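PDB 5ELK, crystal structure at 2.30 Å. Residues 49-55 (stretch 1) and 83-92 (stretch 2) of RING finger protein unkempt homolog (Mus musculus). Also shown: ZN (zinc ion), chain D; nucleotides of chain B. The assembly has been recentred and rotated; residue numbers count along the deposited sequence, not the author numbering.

Stretch 1 49-55: KYRSSPC
Stretch 2 83-92: TEQQFHPEIY

Stretch 1 has no regular secondary structure. Tyr50 (phi/psi -135/156) and Arg51 (-78/161) are extended, Ser52 turns at -64/-28, and Ser53 and Pro54 extend again near -67/145. Stretch 2 enters as the end of a helix, 83-86, with Phe87 N bonded to Thr83 O at 3.0 Å. Phe87 leaves helical geometry at -108/27, and His88 extends at -75/141. The chain then turns back on itself, Ile91 N and Tyr92 N both reaching His88 O at 2.8 Å. The register is set where Ser52 CA lies 5.5 Å from Gln85 CA, and the contact buries 402 Å² in all.

His88 is the linchpin. With chi1 t and chi2 -89°, its NE2 donates to Tyr50 O at 2.6 Å, nearly straight at 161°, while ND1 accepts from Glu90 N at 3.2 Å. Imidazole suits this place because one nitrogen can donate across the contact as the other accepts from its own loop. The Ser52 backbone points CB over the His88 ring face, 4.1 Å from its centroid, and chi1 p sets OG; the same CB meets Ile91 CD1 (chi1 and chi2 both m) at 3.6 Å, a closely packed spot that a small side chain fits.

Tyr50, chi1 p and chi2 90°, leaves its backbone sideways to stretch 2, but the end of its buried side chain comes nearer, its CE1 3.8 Å from His88 CD2, with OE1 of Glu84 (m, t) over one face. Tyrosine pairs this packing ring with a polar tip: a water donates to Tyr50 OH at 2.8 Å and to Glu84 O at 2.5 Å, bridging the hydroxyl to the backbone.

Gln85, chi1 and chi2 both t, extends until NE2 makes a weak hydrogen bond to Ser52 O at 3.4 Å and packs on Pro54 CG at 3.5 Å; its long amide side chain supplies both reach and donor. Beyond the contact, Cys55 SG binds zinc at 2.4 Å, and Gln86 NE2 donates to U3 O2 at 2.8 Å.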

# COMPACT_ATOMS: atom_id res chain seq x y z
N LYS A 49 6.80 -8.96 -9.94
CA LYS A 49 7.59 -9.42 -8.82
C LYS A 49 8.67 -8.40 -8.54
O LYS A 49 9.59 -8.21 -9.34
CB LYS A 49 8.22 -10.78 -9.14
CG LYS A 49 7.74 -11.91 -8.24
CD LYS A 49 6.71 -12.80 -8.92
CE LYS A 49 5.30 -12.63 -8.35
NZ LYS A 49 5.12 -13.27 -7.02
N TYR A 50 8.54 -7.72 -7.41
CA TYR A 50 9.53 -6.75 -6.99
C TYR A 50 9.87 -6.91 -5.52
O TYR A 50 9.07 -7.43 -4.74
CB TYR A 50 9.07 -5.33 -7.29
CG TYR A 50 7.66 -5.00 -6.81
CD1 TYR A 50 7.44 -4.48 -5.54
CD2 TYR A 50 6.56 -5.19 -7.63
CE1 TYR A 50 6.17 -4.17 -5.11
CE2 TYR A 50 5.29 -4.88 -7.20
CZ TYR A 50 5.10 -4.38 -5.94
OH TYR A 50 3.82 -4.08 -5.53
N ARG A 51 11.06 -6.46 -5.16
CA ARG A 51 11.57 -6.56 -3.80
C ARG A 51 10.94 -5.48 -2.91
O ARG A 51 10.41 -4.48 -3.41
CB ARG A 51 13.10 -6.46 -3.82
CG ARG A 51 13.88 -7.79 -3.92
CD ARG A 51 13.17 -8.88 -4.75
NE ARG A 51 13.87 -9.21 -5.98
CZ ARG A 51 13.31 -9.79 -7.04
NH1 ARG A 51 12.02 -10.12 -7.05
NH2 ARG A 51 14.04 -10.04 -8.11
N SER A 52 11.00 -5.69 -1.60
CA SER A 52 10.47 -4.73 -0.64
C SER A 52 11.22 -3.40 -0.67
O SER A 52 10.66 -2.36 -0.36
CB SER A 52 10.52 -5.30 0.79
OG SER A 52 11.84 -5.66 1.14
N SER A 53 12.49 -3.44 -1.06
CA SER A 53 13.35 -2.26 -0.98
C SER A 53 12.92 -1.16 -1.97
O SER A 53 12.48 -1.47 -3.08
CB SER A 53 14.81 -2.65 -1.22
OG SER A 53 14.91 -3.56 -2.30
N PRO A 54 13.05 0.12 -1.58
CA PRO A 54 12.71 1.25 -2.47
C PRO A 54 13.63 1.37 -3.69
O PRO A 54 14.81 1.08 -3.56
CB PRO A 54 12.93 2.48 -1.57
CG PRO A 54 12.95 1.97 -0.18
CD PRO A 54 13.50 0.59 -0.26
N CYS A 55 13.08 1.77 -4.83
CA CYS A 55 13.91 2.12 -5.99
C CYS A 55 14.55 3.48 -5.74
O CYS A 55 13.84 4.46 -5.52
CB CYS A 55 13.07 2.16 -7.27
SG CYS A 55 14.03 2.52 -8.78
N THR A 83 3.17 3.00 -1.00
CA THR A 83 2.12 2.00 -0.92
C THR A 83 2.63 0.63 -1.34
O THR A 83 2.27 -0.38 -0.73
CB THR A 83 0.93 2.39 -1.77
OG1 THR A 83 0.51 3.71 -1.42
CG2 THR A 83 -0.21 1.41 -1.54
N GLU A 84 3.45 0.59 -2.39
CA GLU A 84 3.99 -0.67 -2.87
C GLU A 84 4.86 -1.33 -1.82
O GLU A 84 4.93 -2.55 -1.73
CB GLU A 84 4.80 -0.48 -4.14
CG GLU A 84 3.94 -0.42 -5.37
CD GLU A 84 4.70 -0.70 -6.64
OE1 GLU A 84 5.93 -0.50 -6.68
OE2 GLU A 84 4.05 -1.14 -7.61
N GLN A 85 5.52 -0.51 -1.02
CA GLN A 85 6.39 -1.05 0.02
C GLN A 85 5.58 -1.49 1.25
O GLN A 85 5.75 -2.59 1.76
CB GLN A 85 7.41 -0.00 0.42
CG GLN A 85 8.42 -0.49 1.43
CD GLN A 85 9.42 0.58 1.81
OE1 GLN A 85 9.06 1.72 2.09
NE2 GLN A 85 10.70 0.21 1.82
N GLN A 86 4.69 -0.62 1.72
CA GLN A 86 3.93 -0.88 2.93
C GLN A 86 3.06 -2.12 2.77
O GLN A 86 2.84 -2.86 3.73
CB GLN A 86 3.09 0.33 3.32
CG GLN A 86 3.90 1.50 3.85
CD GLN A 86 3.08 2.45 4.69
OE1 GLN A 86 2.66 3.50 4.22
NE2 GLN A 86 2.85 2.10 5.95
N PHE A 87 2.60 -2.36 1.55
CA PHE A 87 1.73 -3.50 1.28
C PHE A 87 2.47 -4.57 0.50
O PHE A 87 1.87 -5.36 -0.22
CB PHE A 87 0.50 -3.02 0.53
CG PHE A 87 -0.39 -2.14 1.35
CD1 PHE A 87 -0.14 -0.79 1.44
CD2 PHE A 87 -1.44 -2.68 2.07
CE1 PHE A 87 -0.94 0.01 2.20
CE2 PHE A 87 -2.24 -1.87 2.84
CZ PHE A 87 -2.00 -0.52 2.91
N HIS A 88 3.79 -4.61 0.67
CA HIS A 88 4.56 -5.69 0.09
C HIS A 88 4.35 -6.95 0.93
O HIS A 88 4.29 -6.88 2.15
CB HIS A 88 6.04 -5.33 0.06
CG HIS A 88 6.86 -6.25 -0.79
ND1 HIS A 88 7.43 -7.41 -0.30
CD2 HIS A 88 7.18 -6.21 -2.11
CE1 HIS A 88 8.07 -8.03 -1.27
NE2 HIS A 88 7.94 -7.32 -2.38
N PRO A 89 4.24 -8.12 0.27
CA PRO A 89 4.07 -9.41 0.96
C PRO A 89 4.99 -9.65 2.16
O PRO A 89 4.60 -10.36 3.07
CB PRO A 89 4.39 -10.42 -0.13
CG PRO A 89 3.91 -9.76 -1.37
CD PRO A 89 4.19 -8.29 -1.19
N GLU A 90 6.18 -9.06 2.14
CA GLU A 90 7.18 -9.27 3.19
C GLU A 90 7.18 -8.14 4.22
O GLU A 90 7.88 -8.21 5.22
CB GLU A 90 8.58 -9.37 2.58
CG GLU A 90 8.77 -10.51 1.61
CD GLU A 90 10.20 -10.58 1.08
OE1 GLU A 90 10.55 -11.60 0.44
OE2 GLU A 90 10.96 -9.61 1.29
N ILE A 91 6.39 -7.11 3.96
CA ILE A 91 6.36 -5.93 4.82
C ILE A 91 5.01 -5.87 5.55
O ILE A 91 4.94 -5.47 6.71
CB ILE A 91 6.54 -4.63 3.98
CG1 ILE A 91 7.86 -4.66 3.20
CG2 ILE A 91 6.44 -3.38 4.86
CD1 ILE A 91 9.11 -4.65 4.06
N TYR A 92 3.97 -6.26 4.83
CA TYR A 92 2.58 -6.05 5.23
C TYR A 92 2.25 -6.82 6.50
O TYR A 92 2.46 -8.01 6.56
CB TYR A 92 1.66 -6.49 4.08
CG TYR A 92 0.18 -6.32 4.33
CD1 TYR A 92 -0.38 -5.08 4.59
CD2 TYR A 92 -0.69 -7.42 4.28
CE1 TYR A 92 -1.75 -4.93 4.82
CE2 TYR A 92 -2.05 -7.27 4.49
CZ TYR A 92 -2.58 -6.04 4.76
OH TYR A 92 -3.94 -5.92 4.97
ZN ZN D . 12.64 1.58 -10.50
P U B 3 11.33 -1.17 7.11
OP1 U B 3 11.38 -0.54 8.45
OP2 U B 3 11.66 -2.61 6.92
O5' U B 3 9.86 -0.95 6.55
C5' U B 3 9.64 -0.41 5.26
C4' U B 3 8.43 0.49 5.25
O4' U B 3 7.24 -0.32 5.46
C3' U B 3 8.42 1.55 6.35
O3' U B 3 7.72 2.70 5.87
C2' U B 3 7.61 0.87 7.44
O2' U B 3 7.03 1.75 8.38
C1' U B 3 6.55 0.14 6.61
N1 U B 3 5.91 -1.01 7.28
C2 U B 3 4.54 -1.20 7.10
O2 U B 3 3.85 -0.48 6.40
N3 U B 3 4.00 -2.28 7.76
C4 U B 3 4.66 -3.16 8.59
O4 U B 3 4.04 -4.09 9.12
C5 U B 3 6.07 -2.89 8.73
C6 U B 3 6.63 -1.85 8.09
P G B 5 3.48 9.00 7.95
OP1 G B 5 4.82 9.56 7.63
OP2 G B 5 2.66 9.64 9.00
O5' G B 5 2.57 8.95 6.64
C5' G B 5 3.14 8.83 5.34
C4' G B 5 2.12 8.41 4.32
O4' G B 5 1.85 6.99 4.47
C3' G B 5 0.76 9.12 4.41
O3' G B 5 0.23 9.31 3.09
C2' G B 5 -0.10 8.10 5.15
O2' G B 5 -1.49 8.21 4.89
C1' G B 5 0.46 6.78 4.64
N9 G B 5 0.28 5.66 5.57
C8 G B 5 0.86 5.50 6.81
N7 G B 5 0.50 4.39 7.40
C5 G B 5 -0.37 3.79 6.50
C6 G B 5 -1.08 2.56 6.60
O6 G B 5 -1.08 1.75 7.52
N1 G B 5 -1.86 2.32 5.48
C2 G B 5 -1.93 3.15 4.39
N2 G B 5 -2.73 2.74 3.39
N3 G B 5 -1.28 4.30 4.28
C4 G B 5 -0.52 4.55 5.37
P A B 4 8.03 4.16 6.48
OP1 A B 4 8.21 5.12 5.36
OP2 A B 4 9.11 3.96 7.49
O5' A B 4 6.71 4.57 7.28
C5' A B 4 5.49 4.80 6.59
C4' A B 4 4.43 5.42 7.47
O4' A B 4 4.02 4.49 8.52
C3' A B 4 4.80 6.72 8.20
O3' A B 4 3.60 7.45 8.36
C2' A B 4 5.21 6.21 9.57
O2' A B 4 5.17 7.19 10.59
C1' A B 4 4.17 5.11 9.79
N9 A B 4 4.53 4.07 10.75
C8 A B 4 5.76 3.49 10.94
N7 A B 4 5.75 2.55 11.85
C5 A B 4 4.44 2.49 12.30
C6 A B 4 3.80 1.69 13.26
N6 A B 4 4.43 0.76 13.98
N1 A B 4 2.47 1.88 13.46
C2 A B 4 1.84 2.82 12.73
N3 A B 4 2.33 3.64 11.79
C4 A B 4 3.66 3.43 11.62
O HOH W 1 3.36 -4.23 -2.74